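Local coordinates for protein aldehyde dehydrogenase (Trypanosoma brucei, PDB 5MYP) that probably oxidises aldehydes with NAD+ as the electron acceptor, as a glycosomal member of the aldehyde dehydrogenase family, at residues M271-V274 with L275-L279; A285-G288 with D289-K293. All coordinates share one frame; numbering follows the deposited sequence.

Interaction 1: M271-V274 with L275-L279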
loop_
_atom_site.group_PDB
_atom_site.type_symbol
_atom_site.label_atom_id
_atom_site.label_comp_id
_atom_site.label_asym_id
_atom_site.label_seq_id
_atom_site.Cartn_x
_atom_site.Cartn_y
_atom_site.Cartn_z
ATOM N N MET A 271 -31.112 27.384 5.322
ATOM C CA MET A 271 -30.194 28.055 4.400
ATOM C C MET A 271 -30.357 27.689 2.925
ATOM O O MET A 271 -29.627 28.225 2.090
ATOM C CB MET A 271 -28.742 27.762 4.819
ATOM C CG MET A 271 -28.376 28.191 6.231
ATOM S SD MET A 271 -28.348 29.989 6.359
ATOM C CE MET A 271 -28.700 30.206 8.101
ATOM N N GLU A 272 -31.308 26.812 2.595
ATOM C CA GLU A 272 -31.450 26.309 1.219
ATOM C C GLU A 272 -31.656 27.426 0.197
ATOM O O GLU A 272 -30.986 27.449 -0.834
ATOM C CB GLU A 272 -32.605 25.303 1.106
ATOM C CG GLU A 272 -32.636 24.529 -0.213
ATOM C CD GLU A 272 -33.925 23.750 -0.440
ATOM O OE1 GLU A 272 -34.788 23.689 0.461
ATOM O OE2 GLU A 272 -34.083 23.183 -1.535
ATOM N N SER A 273 -32.578 28.343 0.487
ATOM C CA SER A 273 -32.938 29.389 -0.473
ATOM C C SER A 273 -31.789 30.365 -0.709
ATOM O O SER A 273 -31.467 30.663 -1.855
ATOM C CB SER A 273 -34.192 30.147 -0.024
ATOM O OG SER A 273 -34.599 31.081 -1.011
ATOM N N VAL A 274 -31.179 30.856 0.371
ATOM C CA VAL A 274 -30.042 31.785 0.251
ATOM C C VAL A 274 -28.836 31.170 -0.474
ATOM O O VAL A 274 -28.182 31.851 -1.263
ATOM C CB VAL A 274 -29.598 32.408 1.603
ATOM C CG1 VAL A 274 -30.695 33.310 2.157
ATOM C CG2 VAL A 274 -29.184 31.355 2.629
ATOM N N LEU A 275 -28.567 29.886 -0.229
ATOM C CA LEU A 275 -27.475 29.191 -0.916
ATOM C C LEU A 275 -27.747 29.069 -2.412
ATOM O O LEU A 275 -26.885 29.394 -3.225
ATOM C CB LEU A 275 -27.235 27.798 -0.321
ATOM C CG LEU A 275 -26.164 26.925 -0.990
ATOM C CD1 LEU A 275 -24.814 27.624 -1.036
ATOM C CD2 LEU A 275 -26.056 25.591 -0.274
ATOM N N VAL A 276 -28.944 28.604 -2.758
ATOM C CA VAL A 276 -29.319 28.393 -4.162
ATOM C C VAL A 276 -29.282 29.716 -4.936
ATOM O O VAL A 276 -28.756 29.768 -6.046
ATOM C CB VAL A 276 -30.693 27.690 -4.283
ATOM C CG1 VAL A 276 -31.217 27.713 -5.711
ATOM C CG2 VAL A 276 -30.592 26.251 -3.777
ATOM N N ASP A 277 -29.821 30.777 -4.339
ATOM C CA ASP A 277 -29.753 32.118 -4.932
ATOM C C ASP A 277 -28.309 32.594 -5.109
ATOM O O ASP A 277 -27.964 33.141 -6.155
ATOM C CB ASP A 277 -30.529 33.139 -4.088
ATOM C CG ASP A 277 -32.044 32.950 -4.165
ATOM O OD1 ASP A 277 -32.531 32.041 -4.876
ATOM O OD2 ASP A 277 -32.759 33.733 -3.505
ATOM N N ALA A 278 -27.475 32.377 -4.091
ATOM C CA ALA A 278 -26.057 32.749 -4.155
ATOM C C ALA A 278 -25.301 31.964 -5.231
ATOM O O ALA A 278 -24.484 32.534 -5.955
ATOM C CB ALA A 278 -25.391 32.567 -2.798
ATOM N N LEU A 279 -25.576 30.665 -5.335
ATOM C CA LEU A 279 -25.006 29.827 -6.407
ATOM C C LEU A 279 -25.408 30.324 -7.799
ATOM O O LEU A 279 -24.581 30.342 -8.714
ATOM C CB LEU A 279 -25.408 28.353 -6.233
ATOM C CG LEU A 279 -24.733 27.587 -5.084
ATOM C CD1 LEU A 279 -25.447 26.275 -4.796
ATOM C CD2 LEU A 279 -23.265 27.329 -5.392
HETATM O O HOH W 1 -33.429 33.757 -1.016
#
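Asp277 and Ser273 meet through a water on the outer face of the helix: the water donates to Asp277 OD2 at 2.6 Å and lies 2.9 Å from Ser273 OG. The two side chains are 4.1 Å apart between OG and OD2, so the water does the joining. Asp277 reaches it because its CG sits anti to the carbonyl carbon (chi1 -71°), which folds the carboxylate back over the preceding turn and brings CG to 3.3 Å from Ser273 O. That oxygen accepts the N-H of Asp277 at 3.0 Å, and the neighbouring OD1 is a second acceptor rather than a partner. Equivalent backbone bonds run from Leu275 to Met271, Val276 to Glu272 and Ala278 to Val274, four successive i to i+4 bonds that carry the chain into the first turns of the helix. Methyls lie against two of these carbonyls: Val276 CG2 comes to 3.2 Å from Glu272 O, and Ala278 CB to 3.3 Å from Val274 O. Val274, by contrast, turns CG2 between its own N and carbonyl carbon, close to Leu275 N. This is the start of helix 272-287, just after strand 264-268. Leu275 packs on Val265 and Val267 of that strand and on Met240 of helix 240-252, while Glu272 reaches Thr353 and Thr375 on the strands 346-353 and 370-376.

Interaction 2: A285-G288 with D289-K293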
loop_
_atom_site.group_PDB
_atom_site.type_symbol
_atom_site.label_atom_id
_atom_site.label_comp_id
_atom_site.label_asym_id
_atom_site.label_seq_id
_atom_site.Cartn_x
_atom_site.Cartn_y
_atom_site.Cartn_z
ATOM N N ALA A 285 -22.049 35.386 -12.800
ATOM C CA ALA A 285 -20.783 36.120 -12.732
ATOM C C ALA A 285 -19.643 35.406 -13.468
ATOM O O ALA A 285 -18.927 36.032 -14.253
ATOM C CB ALA A 285 -20.395 36.365 -11.282
ATOM N N MET A 286 -19.500 34.101 -13.243
ATOM C CA MET A 286 -18.384 33.333 -13.813
ATOM C C MET A 286 -18.531 33.011 -15.304
ATOM O O MET A 286 -17.541 33.020 -16.032
ATOM C CB MET A 286 -18.156 32.045 -13.015
ATOM C CG MET A 286 -17.635 32.311 -11.617
ATOM S SD MET A 286 -17.380 30.813 -10.642
ATOM C CE MET A 286 -17.252 31.515 -9.001
ATOM N N LEU A 287 -19.749 32.721 -15.758
ATOM C CA LEU A 287 -19.978 32.355 -17.161
ATOM C C LEU A 287 -20.288 33.550 -18.056
ATOM O O LEU A 287 -20.017 33.500 -19.259
ATOM C CB LEU A 287 -21.104 31.327 -17.269
ATOM C CG LEU A 287 -20.845 30.011 -16.533
ATOM C CD1 LEU A 287 -22.042 29.087 -16.648
ATOM C CD2 LEU A 287 -19.582 29.317 -17.037
ATOM N N GLY A 288 -20.854 34.607 -17.474
ATOM C CA GLY A 288 -21.228 35.808 -18.222
ATOM C C GLY A 288 -22.621 35.710 -18.818
ATOM O O GLY A 288 -23.092 34.623 -19.149
ATOM N N ASP A 289 -23.257 36.868 -18.977
ATOM C CA ASP A 289 -24.643 36.972 -19.437
ATOM C C ASP A 289 -24.808 36.497 -20.884
ATOM O O ASP A 289 -25.736 35.737 -21.185
ATOM C CB ASP A 289 -25.129 38.425 -19.288
ATOM C CG ASP A 289 -26.625 38.593 -19.551
ATOM O OD1 ASP A 289 -27.437 37.775 -19.067
ATOM O OD2 ASP A 289 -26.992 39.573 -20.232
ATOM N N LYS A 290 -23.908 36.932 -21.767
ATOM C CA LYS A 290 -24.015 36.611 -23.196
ATOM C C LYS A 290 -23.943 35.108 -23.471
ATOM O O LYS A 290 -24.744 34.586 -24.250
ATOM C CB LYS A 290 -22.958 37.346 -24.028
ATOM C CG LYS A 290 -23.177 37.197 -25.529
ATOM C CD LYS A 290 -22.386 38.197 -26.357
ATOM C CE LYS A 290 -22.613 37.946 -27.838
ATOM N NZ LYS A 290 -22.171 39.084 -28.686
ATOM N N PHE A 291 -22.994 34.422 -22.834
ATOM C CA PHE A 291 -22.864 32.965 -22.982
ATOM C C PHE A 291 -24.167 32.258 -22.602
ATOM O O PHE A 291 -24.683 31.450 -23.375
ATOM C CB PHE A 291 -21.694 32.420 -22.147
ATOM C CG PHE A 291 -21.605 30.917 -22.140
ATOM C CD1 PHE A 291 -21.042 30.236 -23.215
ATOM C CD2 PHE A 291 -22.099 30.178 -21.066
ATOM C CE1 PHE A 291 -20.963 28.847 -23.212
ATOM C CE2 PHE A 291 -22.028 28.794 -21.061
ATOM C CZ PHE A 291 -21.460 28.130 -22.139
ATOM N N LEU A 292 -24.693 32.580 -21.421
ATOM C CA LEU A 292 -25.929 31.966 -20.929
ATOM C C LEU A 292 -27.139 32.288 -21.808
ATOM O O LEU A 292 -27.916 31.394 -22.132
ATOM C CB LEU A 292 -26.202 32.365 -19.471
ATOM C CG LEU A 292 -25.278 31.740 -18.421
ATOM C CD1 LEU A 292 -25.485 32.398 -17.061
ATOM C CD2 LEU A 292 -25.488 30.235 -18.338
ATOM N N LYS A 293 -27.277 33.552 -22.211
ATOM C CA LYS A 293 -28.368 33.963 -23.108
ATOM C C LYS A 293 -28.369 33.202 -24.437
ATOM O O LYS A 293 -29.431 32.775 -24.906
ATOM C CB LYS A 293 -28.315 35.468 -23.388
ATOM C CG LYS A 293 -28.840 36.328 -22.253
ATOM C CD LYS A 293 -28.577 37.795 -22.543
ATOM C CE LYS A 293 -29.497 38.708 -21.755
ATOM N NZ LYS A 293 -29.133 40.133 -21.997
HETATM O O HOH W 2 -20.740 35.711 -21.621
#
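Leu287 ends one helix and Gly288 swings the chain into the next, at phi 87° and psi 152°, backbone angles that suit a residue with no beta carbon to press on the carbonyl O of Leu287. Gly288 is thus both the first residue to leave helix 272-287 and the N-cap of helix 289-296. Its carbonyl takes the N-H of Leu292 in a straight but long bond, 3.4 Å from Gly288 O to Leu292 N, best called weak. One residue earlier the gap is bridged by water: the N-H of Phe291 gives to it at 2.9 Å, and the water in turn makes a weak bond to Leu287 O.

Leu287 carries the apolar side of the contact. Its CB lies 4.1 Å from Phe291 CD2, approaching the ring obliquely, while its CD1 meets Leu292 CD2 at 4.0 Å, the two leucine side chains crossing at about a right angle. The backbone places Phe291 CB 3.5 Å from Leu287 O; with CG anti to the backbone N (chi1 174°), the ring then turns back beside the leucine. The Phe291 side chain also touches Thr346 and Ser311. Leu287 itself rests on Ile252 and Pro349, and Met286 packs on Phe474 of the second subunit.

On the outside of the new helix, Lys293 NZ donates to Asp289 OD2 at 2.8 Å in a salt bridge one turn long, meeting the syn side of the carboxylate somewhat out of its plane. The junction thus has apolar contacts on its inner side and weak or water-mediated polar links along the backbone; the negative charge of Asp289, at the amino end of the helix, would probably be favoured by the helix dipole as well as by Lys293.

How the interactions relate
Interactions 1 and 2 sit at the two ends of helix 272-287, their centres 19 Å apart and their nearest atoms about 7 Å apart without touching. Interaction 1 is a surface contact at the start of a helix, with well-formed backbone bonds and a water-bridged polar pair outside. Interaction 2 is partly buried and marks a break, where the ordinary bonding lapses and leucine and phenylalanine contacts take over beside a weak bond and a water. Both rest on helix 240-252 and strand 346-353, so the same neighbours back the helix at either end. At the second end, Met286 also reaches the other subunit, whereas no other chain of the assembly touches 271-279.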